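Local structure of hypothetical protein PA1234 (Pseudomonas aeruginosa, 1Z6N) at residues G27-F32 / D68-L73; V128-A133 / Q140-Y145. The protein is of unknown function but belongs to the thioredoxin family, may act in thiol-disulfide redox chemistry, and binds magnesium. All coordinates share one frame; numbering follows the deposited sequence.

Contact 1: residues G27-F32 / D68-L73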
# COMPACT_ATOMS: atom_id res chain seq x y z
N GLY A 27 4.67 -4.91 -16.30
CA GLY A 27 3.46 -4.96 -17.13
C GLY A 27 2.23 -5.16 -16.26
O GLY A 27 1.20 -4.49 -16.46
N ALA A 28 2.33 -6.07 -15.29
CA ALA A 28 1.20 -6.36 -14.40
C ALA A 28 0.81 -5.10 -13.63
O ALA A 28 -0.37 -4.75 -13.53
CB ALA A 28 1.55 -7.51 -13.43
N VAL A 29 1.80 -4.41 -13.08
CA VAL A 29 1.55 -3.16 -12.38
C VAL A 29 0.89 -2.11 -13.29
O VAL A 29 -0.08 -1.47 -12.90
CB VAL A 29 2.85 -2.59 -11.75
CG1 VAL A 29 2.64 -1.13 -11.33
CG2 VAL A 29 3.27 -3.48 -10.59
N ALA A 30 1.43 -1.94 -14.50
CA ALA A 30 0.88 -1.00 -15.48
C ALA A 30 -0.59 -1.27 -15.76
O ALA A 30 -1.38 -0.33 -15.90
CB ALA A 30 1.66 -1.06 -16.77
N ARG A 31 -0.94 -2.54 -15.87
CA ARG A 31 -2.32 -2.92 -16.20
C ARG A 31 -3.27 -2.77 -15.01
O ARG A 31 -4.41 -2.35 -15.20
CB ARG A 31 -2.37 -4.34 -16.76
CG ARG A 31 -1.78 -4.42 -18.16
CD ARG A 31 -1.95 -5.79 -18.78
NE ARG A 31 -1.32 -6.83 -17.96
CZ ARG A 31 -0.06 -7.24 -18.09
NH1 ARG A 31 0.75 -6.70 -18.99
NH2 ARG A 31 0.39 -8.21 -17.30
N PHE A 32 -2.82 -3.08 -13.80
CA PHE A 32 -3.68 -2.80 -12.63
C PHE A 32 -3.90 -1.30 -12.53
O PHE A 32 -5.01 -0.84 -12.24
CB PHE A 32 -3.08 -3.35 -11.32
CG PHE A 32 -3.09 -4.85 -11.22
CD1 PHE A 32 -4.29 -5.58 -11.37
CD2 PHE A 32 -1.91 -5.55 -10.98
CE1 PHE A 32 -4.27 -6.98 -11.29
CE2 PHE A 32 -1.89 -6.94 -10.90
CZ PHE A 32 -3.08 -7.66 -11.05
N ASP A 68 0.43 -9.66 -4.72
CA ASP A 68 -0.29 -8.82 -3.77
C ASP A 68 0.34 -7.42 -3.71
O ASP A 68 -0.37 -6.43 -3.52
CB ASP A 68 -0.30 -9.44 -2.37
CG ASP A 68 -0.97 -10.78 -2.37
OD1 ASP A 68 -2.18 -10.81 -2.67
OD2 ASP A 68 -0.30 -11.80 -2.09
N CYS A 69 1.66 -7.33 -3.87
CA CYS A 69 2.32 -6.02 -3.97
C CYS A 69 1.98 -5.32 -5.28
O CYS A 69 1.70 -4.12 -5.29
CB CYS A 69 3.83 -6.15 -3.85
SG CYS A 69 4.35 -6.67 -2.20
N GLN A 70 2.01 -6.06 -6.39
CA GLN A 70 1.67 -5.45 -7.68
C GLN A 70 0.28 -4.80 -7.65
O GLN A 70 0.09 -3.67 -8.10
CB GLN A 70 1.74 -6.47 -8.81
CG GLN A 70 3.13 -7.07 -9.01
CD GLN A 70 3.09 -8.37 -9.76
OE1 GLN A 70 2.02 -8.81 -10.22
NE2 GLN A 70 4.25 -9.01 -9.90
N ILE A 71 -0.68 -5.54 -7.10
CA ILE A 71 -2.07 -5.09 -7.01
C ILE A 71 -2.21 -3.92 -6.06
O ILE A 71 -2.63 -2.84 -6.46
CB ILE A 71 -2.98 -6.25 -6.56
CG1 ILE A 71 -3.00 -7.34 -7.64
CG2 ILE A 71 -4.40 -5.75 -6.27
CD1 ILE A 71 -3.50 -8.71 -7.15
N ASN A 72 -1.89 -4.13 -4.78
CA ASN A 72 -2.26 -3.11 -3.82
C ASN A 72 -1.39 -1.88 -3.87
O ASN A 72 -1.84 -0.79 -3.55
CB ASN A 72 -2.33 -3.71 -2.42
CG ASN A 72 -3.35 -4.81 -2.33
OD1 ASN A 72 -4.54 -4.57 -2.51
ND2 ASN A 72 -2.88 -6.03 -2.09
N LEU A 73 -0.12 -2.05 -4.26
CA LEU A 73 0.73 -0.89 -4.36
C LEU A 73 0.43 -0.06 -5.61
O LEU A 73 0.56 1.16 -5.57
CB LEU A 73 2.21 -1.26 -4.25
CG LEU A 73 2.56 -1.94 -2.92
CD1 LEU A 73 4.07 -2.24 -2.87
CD2 LEU A 73 2.13 -1.09 -1.72
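Ile-71 lies over one face of the Phe-32 ring, and this aliphatic-on-aromatic pair carries much of the contact between helices 23-39 and 67-82. CG1 of Ile-71 stands 3.7 Å from the centroid of the Phe-32 ring, 23° off the ring normal, a CH-pi contact displaced toward the CE2-CZ side of the ring. The CZ of Phe-32 is the atom closest to Ile-71 CG1, at 3.4 Å. In Phe-32, CG is anti to the carbonyl carbon (chi1 -70°), which directs the ring at helix 67-82; in Ile-71 the CG1 branch, rather than CG2, meets it. A flat aromatic and a branched aliphatic chain suit this place because the two shapes can lie close without polar partners.

The helix segments run in roughly the same direction, their axes 30° apart and 8.8 Å at closest approach. Helix 67-82 follows strand 56-61, and Cys-69 belongs to the CxxC formed with Cys-66, which probably corresponds to the redox-active cysteines of thioredoxins. Helix 23-39 therefore packs against the helix that carries this motif.

Farther toward the N-terminal ends, Gln-70 lays its extended chain along the partner helix. Its CB rests 3.8 Å from CG2 of Val-29, while OE1 of Gln-70 comes to 3.5 Å from CB of Ala-28, whose short side chain accommodates the amide. NE2 of Gln-70 is hydrogen-bonded to the Met-64 carbonyl, which ties down the buried amide's other end. Val-29 also touches Phe-14 and Val-18 of helix 14-19.

Contact 2: residues V128-A133 / Q140-Y145; sequences VERPQA and QALAAY
Arg-130 and Tyr-145 meet in a side-chain contact between the turn that follows edge strand 123-128 and helix 139-146, with Pro-131 and Leu-142 filling in beside them. The Arg-130 chain is extended from CG to NE and runs across the tyrosine at about a right angle. Its CG lies 3.4 Å from OH of Tyr-145, and its NE 3.6 Å from CE2 of Tyr-145. The guanidinium and the ring are turned 65° apart, so the two flat groups do not stack. An arginine suits the place because its methylenes can pack on the phenol while its charged end reaches on to a polar partner: the polar ends of both Arg-130 and Tyr-145 are held by Asp-68 of helix 67-82.

The guanidinium itself is sandwiched. CD2 of Leu-142 stands 3.9 Å above one face, and CD of Glu-129 lies over the centre of the opposite face, where its carboxylate would be expected to offset part of the charge. On the same side of the tyrosine ring plane as the arginine methylenes, but by the other carbon ortho to the hydroxyl, Pro-131 CD touches Tyr-145 CE1 at 3.8 Å. In Tyr-145, CG is anti to the backbone N (chi1 162°), which carries the ring out from its helix toward the turn.

Glu-129, with its positive phi, is the middle residue of a classic gamma turn closed by Arg-130 N on Val-128 O at 2.8 Å. Pro-131 then takes the N-cap position of helix 132-137. In this thioredoxin-like fold, the turn and the two short helices lead from the terminal beta-hairpin, 113-117 with 123-128, to the closing helix 151-164.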
# COMPACT_ATOMS: atom_id res chain seq x y z
N VAL A 128 -2.28 -5.13 5.70
CA VAL A 128 -1.43 -6.31 5.63
C VAL A 128 -1.90 -7.26 4.53
O VAL A 128 -2.98 -7.87 4.64
CB VAL A 128 -1.37 -7.10 6.97
CG1 VAL A 128 -0.35 -8.23 6.86
CG2 VAL A 128 -1.05 -6.18 8.16
N GLU A 129 -1.09 -7.33 3.46
CA GLU A 129 -1.26 -8.27 2.36
C GLU A 129 -2.42 -7.99 1.39
O GLU A 129 -2.19 -7.82 0.18
CB GLU A 129 -1.30 -9.73 2.85
CG GLU A 129 -0.96 -10.74 1.75
CD GLU A 129 -0.76 -12.16 2.28
OE1 GLU A 129 -1.54 -12.59 3.14
OE2 GLU A 129 0.17 -12.84 1.81
N ARG A 130 -3.65 -7.97 1.91
CA ARG A 130 -4.84 -7.83 1.07
C ARG A 130 -5.87 -6.97 1.79
O ARG A 130 -5.86 -6.91 3.02
CB ARG A 130 -5.44 -9.21 0.78
CG ARG A 130 -4.53 -10.03 -0.08
CD ARG A 130 -5.02 -11.45 -0.26
NE ARG A 130 -3.95 -12.20 -0.89
CZ ARG A 130 -3.59 -13.45 -0.58
NH1 ARG A 130 -4.24 -14.14 0.36
NH2 ARG A 130 -2.57 -14.00 -1.22
N PRO A 131 -6.76 -6.29 1.02
CA PRO A 131 -7.82 -5.51 1.67
C PRO A 131 -8.75 -6.36 2.52
O PRO A 131 -8.93 -7.55 2.26
CB PRO A 131 -8.57 -4.85 0.50
CG PRO A 131 -7.64 -4.95 -0.68
CD PRO A 131 -6.80 -6.18 -0.45
N GLN A 132 -9.36 -5.72 3.51
CA GLN A 132 -10.28 -6.40 4.43
C GLN A 132 -11.41 -7.13 3.68
O GLN A 132 -11.84 -8.21 4.10
CB GLN A 132 -10.85 -5.42 5.46
CG GLN A 132 -11.59 -6.11 6.63
CD GLN A 132 -10.66 -7.04 7.38
OE1 GLN A 132 -9.61 -6.63 7.88
NE2 GLN A 132 -11.04 -8.31 7.47
N ALA A 133 -11.91 -6.52 2.60
CA ALA A 133 -13.03 -7.13 1.86
C ALA A 133 -12.60 -8.43 1.19
O ALA A 133 -13.40 -9.35 1.02
CB ALA A 133 -13.61 -6.16 0.82
N GLN A 140 -13.08 -17.73 -2.54
CA GLN A 140 -13.91 -17.41 -3.70
C GLN A 140 -13.78 -15.96 -4.18
O GLN A 140 -14.21 -15.64 -5.29
CB GLN A 140 -15.38 -17.71 -3.42
CG GLN A 140 -15.67 -19.16 -3.10
CD GLN A 140 -17.11 -19.52 -3.37
OE1 GLN A 140 -17.93 -19.60 -2.44
NE2 GLN A 140 -17.44 -19.73 -4.64
N ALA A 141 -13.22 -15.09 -3.34
CA ALA A 141 -13.04 -13.69 -3.69
C ALA A 141 -11.66 -13.45 -4.30
O ALA A 141 -11.42 -12.41 -4.91
CB ALA A 141 -13.24 -12.80 -2.48
N LEU A 142 -10.76 -14.42 -4.11
CA LEU A 142 -9.37 -14.31 -4.58
C LEU A 142 -9.29 -14.08 -6.07
O LEU A 142 -8.52 -13.23 -6.52
CB LEU A 142 -8.53 -15.53 -4.19
CG LEU A 142 -7.81 -15.52 -2.84
CD1 LEU A 142 -6.99 -16.79 -2.64
CD2 LEU A 142 -6.93 -14.28 -2.69
N ALA A 143 -10.08 -14.84 -6.83
CA ALA A 143 -10.12 -14.70 -8.27
C ALA A 143 -10.35 -13.26 -8.70
O ALA A 143 -9.57 -12.71 -9.46
CB ALA A 143 -11.18 -15.64 -8.88
N ALA A 144 -11.42 -12.65 -8.18
CA ALA A 144 -11.77 -11.26 -8.50
C ALA A 144 -10.69 -10.29 -8.01
O ALA A 144 -10.35 -9.32 -8.70
CB ALA A 144 -13.10 -10.90 -7.89
N TYR A 145 -10.18 -10.55 -6.82
CA TYR A 145 -9.05 -9.79 -6.30
C TYR A 145 -7.80 -9.84 -7.19
O TYR A 145 -7.24 -8.79 -7.53
CB TYR A 145 -8.74 -10.24 -4.87
CG TYR A 145 -7.37 -9.83 -4.39
CD1 TYR A 145 -7.10 -8.50 -4.07
CD2 TYR A 145 -6.36 -10.77 -4.26
CE1 TYR A 145 -5.83 -8.12 -3.62
CE2 TYR A 145 -5.09 -10.40 -3.81
CZ TYR A 145 -4.84 -9.08 -3.50
OH TYR A 145 -3.59 -8.70 -3.04

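Helix 67-82 joins the two contacts, whose centres are 14 Å apart. While Gln-70 and Ile-71 face helix 23-39 in contact 1, Asp-68 and Asn-72 turn to contact 2. There Asp-68 OD1 lies 2.6 Å from Tyr-145 OH, a probable hydrogen bond, and forms a salt bridge of 2.9 Å with Arg-130 NE; Asn-72 ND2 is also hydrogen-bonded to Tyr-145 OH. Through Asp-68 and Asn-72, contact 2 thus holds the start of the helix. Cys-69 of the CxxC, the likely redox site, lies between them in sequence and touches Pro-112. Asp-13, a magnesium-binding residue whose ion is not bound to this chain in the model, has its side chain about 12 Å from that of Val-29.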